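Local coordinates for protein MGS-MChE2 (Uncultured bacterium, PDB 5JD6) that is an alpha/beta hydrolase from a marine lagoon metagenome and probably cleaves carboxylic esters as an esterase, at residues Thr20-Leu25 against Tyr82-Leu88. Sequence-based numbering, arbitrary orientation.
Sequences TPIVIL and YENVILL
V23 and L87 lie side by side and point the same way, with CD2 of L87 reaching back across to CB of V23 at 3.8 Å. Of the two methyls of V23, CG2, beside its own backbone N and anti to the carbonyl carbon, is turned back along the strand to meet CB of V85 at 4.1 Å. On the other face of the sheet I22 crosses I86, CG1 against CB, while I24 and L88 run alongside each other, CG1 of I24 touching CD2 of L88. In L88 the CG stands anti to the backbone N (chi1 171°), and from there chi2, at 48°, turns CD2 rather than CD1 to I24. L73 of helix 66-80 packs on V23, and V77 of the same helix on V85. The two strands are parallel neighbours in the central sheet of the alpha/beta hydrolase fold, joined through strand 47-52 and helix 66-80; strand 85-91 runs on into a probable nucleophile elbow, whose residues the side chain of L25 touches. Backbone hydrogen bonds knit the pair: I86 N to P21 O, V23 N to I86 O (2.8 Å), L88 N to V23 O and L25 N to L88 O (2.7 Å). At the start of the strands P21 meets both V85 and the ring of Y82, its CG 3.9 Å from V85 CG1. Its CB sits over one face of that ring in a CH-pi contact, 4.0 Å from the centroid and 19° off the normal. Beyond the ring, Y82 OH is hydrogen-bonded to NZ of K48 on strand 47-52. With an alanine in place of Y82, P21 would probably lose the aromatic face covering it, and K48 would be left without its phenolic partner.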
loop_
_atom_site.group_PDB
_atom_site.type_symbol
_atom_site.label_atom_id
_atom_site.label_comp_id
_atom_site.label_asym_id
_atom_site.label_seq_id
_atom_site.Cartn_x
_atom_site.Cartn_y
_atom_site.Cartn_z
ATOM N N THR A 20 -3.745 -15.079 -9.210
ATOM C CA THR A 20 -3.882 -13.643 -9.437
ATOM C C THR A 20 -2.892 -12.854 -8.587
ATOM O O THR A 20 -2.821 -13.046 -7.373
ATOM C CB THR A 20 -5.315 -13.166 -9.130
ATOM O OG1 THR A 20 -6.258 -14.061 -9.732
ATOM C CG2 THR A 20 -5.541 -11.757 -9.656
ATOM N N PRO A 21 -2.116 -11.965 -9.225
ATOM C CA PRO A 21 -1.072 -11.219 -8.515
ATOM C C PRO A 21 -1.608 -10.108 -7.615
ATOM O O PRO A 21 -2.384 -9.261 -8.058
ATOM C CB PRO A 21 -0.230 -10.633 -9.653
ATOM C CG PRO A 21 -1.180 -10.503 -10.786
ATOM C CD PRO A 21 -2.114 -11.676 -10.670
ATOM N N ILE A 22 -1.191 -10.130 -6.354
ATOM C CA ILE A 22 -1.464 -9.042 -5.425
ATOM C C ILE A 22 -0.157 -8.351 -5.059
ATOM O O ILE A 22 0.707 -8.948 -4.413
ATOM C CB ILE A 22 -2.158 -9.535 -4.141
ATOM C CG1 ILE A 22 -3.513 -10.164 -4.465
ATOM C CG2 ILE A 22 -2.328 -8.391 -3.151
ATOM C CD1 ILE A 22 -4.246 -10.686 -3.248
ATOM N N VAL A 23 -0.006 -7.099 -5.481
ATOM C CA VAL A 23 1.199 -6.339 -5.175
ATOM C C VAL A 23 0.983 -5.471 -3.940
ATOM O O VAL A 23 0.072 -4.643 -3.898
ATOM C CB VAL A 23 1.633 -5.460 -6.361
ATOM C CG1 VAL A 23 2.886 -4.677 -6.007
ATOM C CG2 VAL A 23 1.872 -6.323 -7.593
ATOM N N ILE A 24 1.832 -5.670 -2.938
ATOM C CA ILE A 24 1.685 -5.013 -1.647
ATOM C C ILE A 24 2.689 -3.882 -1.450
ATOM O O ILE A 24 3.892 -4.075 -1.607
ATOM C CB ILE A 24 1.846 -6.027 -0.500
ATOM C CG1 ILE A 24 0.639 -6.963 -0.445
ATOM C CG2 ILE A 24 2.021 -5.311 0.825
ATOM C CD1 ILE A 24 0.716 -7.987 0.664
ATOM N N LEU A 25 2.185 -2.701 -1.102
ATOM C CA LEU A 25 3.044 -1.557 -0.820
ATOM C C LEU A 25 2.982 -1.170 0.653
ATOM O O LEU A 25 1.974 -0.642 1.123
ATOM C CB LEU A 25 2.650 -0.364 -1.687
ATOM C CG LEU A 25 2.829 -0.529 -3.194
ATOM C CD1 LEU A 25 2.374 0.727 -3.915
ATOM C CD2 LEU A 25 4.277 -0.845 -3.524
ATOM N N TYR A 82 2.867 -8.244 -16.067
ATOM C CA TYR A 82 1.443 -8.313 -15.764
ATOM C C TYR A 82 0.669 -7.248 -16.528
ATOM O O TYR A 82 1.095 -6.096 -16.608
ATOM C CB TYR A 82 1.202 -8.149 -14.262
ATOM C CG TYR A 82 1.807 -9.243 -13.415
ATOM C CD1 TYR A 82 1.730 -10.572 -13.804
ATOM C CD2 TYR A 82 2.458 -8.944 -12.226
ATOM C CE1 TYR A 82 2.281 -11.574 -13.031
ATOM C CE2 TYR A 82 3.014 -9.940 -11.446
ATOM C CZ TYR A 82 2.923 -11.253 -11.855
ATOM O OH TYR A 82 3.475 -12.248 -11.084
ATOM N N GLU A 83 -0.470 -7.640 -17.088
ATOM C CA GLU A 83 -1.346 -6.703 -17.780
ATOM C C GLU A 83 -2.180 -5.936 -16.764
ATOM O O GLU A 83 -2.605 -4.807 -17.012
ATOM C CB GLU A 83 -2.251 -7.439 -18.768
ATOM C CG GLU A 83 -1.668 -8.745 -19.280
ATOM C CD GLU A 83 -2.674 -9.563 -20.065
ATOM O OE1 GLU A 83 -3.746 -9.879 -19.508
ATOM O OE2 GLU A 83 -2.391 -9.892 -21.236
ATOM N N ASN A 84 -2.410 -6.567 -15.616
ATOM C CA ASN A 84 -3.144 -5.946 -14.521
ATOM C C ASN A 84 -2.835 -6.636 -13.196
ATOM O O ASN A 84 -2.590 -7.841 -13.156
ATOM C CB ASN A 84 -4.649 -5.975 -14.794
ATOM C CG ASN A 84 -5.219 -7.381 -14.779
ATOM O OD1 ASN A 84 -4.546 -8.341 -15.154
ATOM N ND2 ASN A 84 -6.467 -7.507 -14.343
ATOM N N VAL A 85 -2.836 -5.863 -12.116
ATOM C CA VAL A 85 -2.586 -6.406 -10.785
ATOM C C VAL A 85 -3.579 -5.865 -9.767
ATOM O O VAL A 85 -4.363 -4.963 -10.062
ATOM C CB VAL A 85 -1.160 -6.081 -10.288
ATOM C CG1 VAL A 85 -0.117 -6.798 -11.127
ATOM C CG2 VAL A 85 -0.927 -4.576 -10.290
ATOM N N ILE A 86 -3.539 -6.427 -8.565
ATOM C CA ILE A 86 -4.292 -5.890 -7.443
ATOM C C ILE A 86 -3.333 -5.184 -6.492
ATOM O O ILE A 86 -2.374 -5.786 -6.009
ATOM C CB ILE A 86 -5.063 -6.990 -6.690
ATOM C CG1 ILE A 86 -6.120 -7.613 -7.601
ATOM C CG2 ILE A 86 -5.710 -6.423 -5.438
ATOM C CD1 ILE A 86 -6.931 -8.709 -6.942
ATOM N N LEU A 87 -3.584 -3.903 -6.240
ATOM C CA LEU A 87 -2.725 -3.116 -5.362
ATOM C C LEU A 87 -3.271 -3.038 -3.940
ATOM O O LEU A 87 -4.417 -2.640 -3.717
ATOM C CB LEU A 87 -2.539 -1.702 -5.913
ATOM C CG LEU A 87 -1.711 -1.554 -7.188
ATOM C CD1 LEU A 87 -1.490 -0.082 -7.496
ATOM C CD2 LEU A 87 -0.385 -2.286 -7.060
ATOM N N LEU A 88 -2.432 -3.419 -2.982
ATOM C CA LEU A 88 -2.763 -3.316 -1.569
ATOM C C LEU A 88 -1.756 -2.394 -0.892
ATOM O O LEU A 88 -0.550 -2.637 -0.941
ATOM C CB LEU A 88 -2.773 -4.702 -0.917
ATOM C CG LEU A 88 -2.886 -4.819 0.606
ATOM C CD1 LEU A 88 -4.013 -3.960 1.154
ATOM C CD2 LEU A 88 -3.088 -6.274 0.999
#